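Local coordinates for uncharacterized protein (Cytophaga hutchinsonii ATCC 33406, PDB 3FF4) that is of unknown function but, with its Rossmann-like CoA-binding domain, may bind coenzyme A or a related nucleotide cofactor, at residues N70-S73 against E74-Y77; I110-T113 against L114-L117. All coordinates share one frame; numbering follows the deposited sequence.

Contact 1. Residues N70-S73 against E74-Y77; sequences NQLS and EYNY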
loop_
_atom_site.group_PDB
_atom_site.type_symbol
_atom_site.label_atom_id
_atom_site.label_comp_id
_atom_site.label_asym_id
_atom_site.label_seq_id
_atom_site.Cartn_x
_atom_site.Cartn_y
_atom_site.Cartn_z
ATOM N N ASN A 70 4.879 8.111 10.732
ATOM C CA ASN A 70 5.198 8.490 9.349
ATOM C C ASN A 70 3.993 8.628 8.419
ATOM O O ASN A 70 4.124 9.193 7.332
ATOM C CB ASN A 70 6.220 7.528 8.728
ATOM C CG ASN A 70 7.592 7.615 9.392
ATOM O OD1 ASN A 70 8.015 8.678 9.859
ATOM N ND2 ASN A 70 8.298 6.489 9.437
ATOM N N GLN A 71 2.831 8.119 8.837
ATOM C CA GLN A 71 1.621 8.215 8.043
ATOM C C GLN A 71 1.074 9.631 8.058
ATOM O O GLN A 71 0.484 10.064 7.091
ATOM C CB GLN A 71 0.538 7.264 8.560
ATOM C CG GLN A 71 0.767 5.793 8.282
ATOM C CD GLN A 71 -0.177 4.905 9.079
ATOM O OE1 GLN A 71 -1.277 5.334 9.464
ATOM N NE2 GLN A 71 0.231 3.653 9.305
ATOM N N LEU A 72 1.248 10.340 9.169
ATOM C CA LEU A 72 0.749 11.716 9.304
ATOM C C LEU A 72 1.009 12.567 8.060
ATOM O O LEU A 72 0.109 13.222 7.543
ATOM C CB LEU A 72 1.388 12.375 10.516
ATOM C CG LEU A 72 0.606 12.383 11.825
ATOM C CD1 LEU A 72 -0.101 11.081 12.126
ATOM C CD2 LEU A 72 1.559 12.774 12.977
ATOM N N SER A 73 2.241 12.535 7.561
ATOM C CA SER A 73 2.602 13.364 6.407
ATOM C C SER A 73 1.988 12.836 5.093
ATOM O O SER A 73 2.124 13.472 4.051
ATOM C CB SER A 73 4.129 13.432 6.278
ATOM O OG SER A 73 4.636 12.106 6.163
ATOM N N GLU A 74 1.314 11.678 5.148
ATOM C CA GLU A 74 0.756 11.030 3.941
ATOM C C GLU A 74 -0.782 11.009 3.842
ATOM O O GLU A 74 -1.327 10.557 2.828
ATOM C CB GLU A 74 1.258 9.577 3.826
ATOM C CG GLU A 74 2.775 9.390 3.908
ATOM C CD GLU A 74 3.528 9.868 2.643
ATOM O OE1 GLU A 74 2.925 10.097 1.569
ATOM O OE2 GLU A 74 4.751 10.021 2.724
ATOM N N TYR A 75 -1.476 11.447 4.895
ATOM C CA TYR A 75 -2.954 11.410 4.946
ATOM C C TYR A 75 -3.589 12.033 3.688
ATOM O O TYR A 75 -4.404 11.414 3.004
ATOM C CB TYR A 75 -3.463 12.192 6.171
ATOM C CG TYR A 75 -3.406 11.498 7.524
ATOM C CD1 TYR A 75 -2.686 10.324 7.718
ATOM C CD2 TYR A 75 -4.053 12.065 8.635
ATOM C CE1 TYR A 75 -2.631 9.714 8.971
ATOM C CE2 TYR A 75 -4.002 11.456 9.884
ATOM C CZ TYR A 75 -3.298 10.278 10.039
ATOM O OH TYR A 75 -3.237 9.676 11.269
ATOM N N ASN A 76 -3.216 13.268 3.392
ATOM C CA ASN A 76 -3.817 13.972 2.263
ATOM C C ASN A 76 -3.460 13.335 0.928
ATOM O O ASN A 76 -4.275 13.344 0.017
ATOM C CB ASN A 76 -3.445 15.457 2.283
ATOM C CG ASN A 76 -4.151 16.200 3.390
ATOM O OD1 ASN A 76 -5.191 15.750 3.901
ATOM N ND2 ASN A 76 -3.589 17.345 3.788
ATOM N N TYR A 77 -2.260 12.758 0.832
ATOM C CA TYR A 77 -1.857 12.044 -0.381
ATOM C C TYR A 77 -2.719 10.792 -0.593
ATOM O O TYR A 77 -3.248 10.556 -1.689
ATOM C CB TYR A 77 -0.361 11.703 -0.366
ATOM C CG TYR A 77 0.112 10.935 -1.596
ATOM C CD1 TYR A 77 -0.011 11.489 -2.890
ATOM C CD2 TYR A 77 0.633 9.642 -1.475
ATOM C CE1 TYR A 77 0.388 10.769 -4.022
ATOM C CE2 TYR A 77 1.068 8.913 -2.614
ATOM C CZ TYR A 77 0.925 9.483 -3.859
ATOM O OH TYR A 77 1.329 8.783 -4.948
HETATM O O HOH W 1 6.001 9.181 5.488
HETATM O O HOH W 2 -1.046 14.762 5.065
HETATM O O HOH W 3 -0.132 13.877 2.439
HETATM O O HOH W 4 2.590 12.619 1.015
#

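Contact 2. Residues I110-T113 against L114-L117; sequences IGCT and LVML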
loop_
_atom_site.group_PDB
_atom_site.type_symbol
_atom_site.label_atom_id
_atom_site.label_comp_id
_atom_site.label_asym_id
_atom_site.label_seq_id
_atom_site.Cartn_x
_atom_site.Cartn_y
_atom_site.Cartn_z
ATOM N N ILE A 110 -7.889 -3.981 8.119
ATOM C CA ILE A 110 -6.768 -4.437 8.937
ATOM C C ILE A 110 -6.483 -5.893 8.557
ATOM O O ILE A 110 -7.348 -6.718 8.695
ATOM C CB ILE A 110 -7.049 -4.255 10.462
ATOM C CG1 ILE A 110 -6.928 -2.776 10.825
ATOM C CG2 ILE A 110 -6.012 -4.983 11.324
ATOM C CD1 ILE A 110 -8.168 -2.178 11.251
ATOM N N GLY A 111 -5.294 -6.178 8.022
ATOM C CA GLY A 111 -4.902 -7.551 7.715
ATOM C C GLY A 111 -3.498 -7.540 7.127
ATOM O O GLY A 111 -2.926 -6.473 6.932
ATOM N N CYS A 112 -2.941 -8.714 6.856
ATOM C CA CYS A 112 -1.645 -8.833 6.201
ATOM C C CYS A 112 -1.886 -9.100 4.726
ATOM O O CYS A 112 -2.602 -10.052 4.352
ATOM C CB CYS A 112 -0.828 -9.957 6.847
ATOM S SG CYS A 112 0.623 -10.433 5.886
ATOM N N THR A 113 -1.330 -8.234 3.882
ATOM C CA THR A 113 -1.393 -8.405 2.436
ATOM C C THR A 113 -1.019 -9.818 1.993
ATOM O O THR A 113 -1.682 -10.366 1.139
ATOM C CB THR A 113 -0.528 -7.346 1.682
ATOM O OG1 THR A 113 -0.984 -6.023 2.029
ATOM C CG2 THR A 113 -0.636 -7.562 0.135
ATOM N N LEU A 114 0.033 -10.410 2.578
ATOM C CA LEU A 114 0.460 -11.763 2.201
ATOM C C LEU A 114 -0.612 -12.812 2.543
ATOM O O LEU A 114 -0.990 -13.628 1.697
ATOM C CB LEU A 114 1.793 -12.142 2.872
ATOM C CG LEU A 114 2.969 -11.154 2.818
ATOM C CD1 LEU A 114 4.251 -11.746 3.489
ATOM C CD2 LEU A 114 3.250 -10.801 1.358
ATOM N N VAL A 115 -1.118 -12.766 3.772
ATOM C CA VAL A 115 -2.189 -13.661 4.219
ATOM C C VAL A 115 -3.429 -13.507 3.350
ATOM O O VAL A 115 -4.030 -14.514 2.933
ATOM C CB VAL A 115 -2.499 -13.460 5.706
ATOM C CG1 VAL A 115 -3.729 -14.268 6.137
ATOM C CG2 VAL A 115 -1.273 -13.869 6.529
HETATM N N MSE A 116 -3.777 -12.261 3.036
HETATM C CA MSE A 116 -4.936 -11.993 2.210
HETATM C C MSE A 116 -4.814 -12.597 0.808
HETATM O O MSE A 116 -5.770 -13.178 0.288
HETATM C CB MSE A 116 -5.247 -10.493 2.178
HETATM C CG MSE A 116 -5.800 -10.011 3.515
HETATM SE SE MSE A 116 -5.645 -8.057 3.561
HETATM C CE MSE A 116 -7.054 -7.525 2.277
ATOM N N LEU A 117 -3.635 -12.479 0.205
ATOM C CA LEU A 117 -3.439 -13.028 -1.122
ATOM C C LEU A 117 -3.572 -14.548 -1.058
ATOM O O LEU A 117 -4.182 -15.169 -1.941
ATOM C CB LEU A 117 -2.084 -12.582 -1.714
ATOM C CG LEU A 117 -2.101 -11.153 -2.301
ATOM C CD1 LEU A 117 -0.727 -10.487 -2.340
ATOM C CD2 LEU A 117 -2.759 -11.176 -3.715
#

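Contact 1. Residues N70-S73 against E74-Y77
E74 meets the turn before it with both backbone and side chain. Its N donates to the carbonyl O of Q71 at 2.7 Å. That same Q71 O lies 3.2 Å from Y75 CD1, obliquely to the ring. In E74 a chi1 of -52° sets CG beside its own N, 3.7 Å from N70 O. The bend at chi2 (-73°) then turns the carboxylate to the side of N70 O and S73 O, where water is shared: one molecule donates to both N70 O and E74 OE2, another to both S73 O and E74 OE1. A glutamate suits this position because OE1 forms a salt bridge with R53 and both carboxylate oxygens also accept from water. The segments form the bend where helix 68-71 gives way to helix 75-81, within the crossover between parallel strands 61-64 and 85-88 of the Rossmann-like sheet. Two further waters occupy places where direct helical bonds might have been: one joins L72 O to N76 N, the other S73 O to Y77 N. Y75 lies alongside L72, the two side chains pointing the same way. The CA of L72 sits over one face of the Y75 ring, a CH-pi contact 4.2 Å from the centroid, and L72 CD1 reaches the phenol end, 3.9 Å from Y75 CZ. Tyrosine fits because the ring offers L72 an apolar flank while OH bonds to E96 and N94. Q71, buried, touches the ring through CB, 4.0 Å from Y75 CE1, and its extended chain carries the amide to N94, T92 and I66.

Contact 2. Residues I110-T113 against L114-L117
In C112 a chi1 of 167° swings SG forward, opposite its own N, over the opening turn of helix 113-119; in M116, a selenomethionine, chi1 (-71°) puts CG beside its own N, only 3.3 Å from C112 O, and an extended chi2 carries SE on. C112 holds the N-cap position, and SG accepts from V115 N at 3.6 Å in a nearly straight bond (169° at the hydrogen). The same sulfur rests 3.7 Å from L114 CB, so cysteine serves here as both acceptor and apolar neighbour. With an alanine here, V115 N would probably lose its capping acceptor and a gap would open beside L114 CB. Regular helical bonding starts at once: M116 N donates to C112 O at 2.8 Å, and L117 N to T113 O at 3.0 Å. T113 and L117 lie side by side, T113 CG2 against L117 CD1 at 3.8 Å, while the T113 hydroxyl bonds to T63 and N89 on the sheet side. G111 suits the approach from strand 107-110, since a CB there would come within 3.2 Å of M116 SE. Of the three amides bonded here, those of M116 and L117 thus use backbone oxygen, and that of V115 a long sulfur bond, generally weaker than one to oxygen.

Contacts 1 and 2 lie on opposite sides of the chain's centre, about 22 Å apart between their own centres, and do not touch. Each sits where a helix of the parallel-sheet fold begins, but they involve different helices, 75-81 and 113-119. Contact 1 is a surface bend between two helices, and its chemistry is wet and charged: waters fill in for backbone bonds, and a carboxylate and a phenol reach polar partners elsewhere in the fold. Contact 2 is partly buried where the edge strand 107-110 passes into its helix, and its bonds are direct: backbone to backbone, with a thiol cap and aliphatic packing.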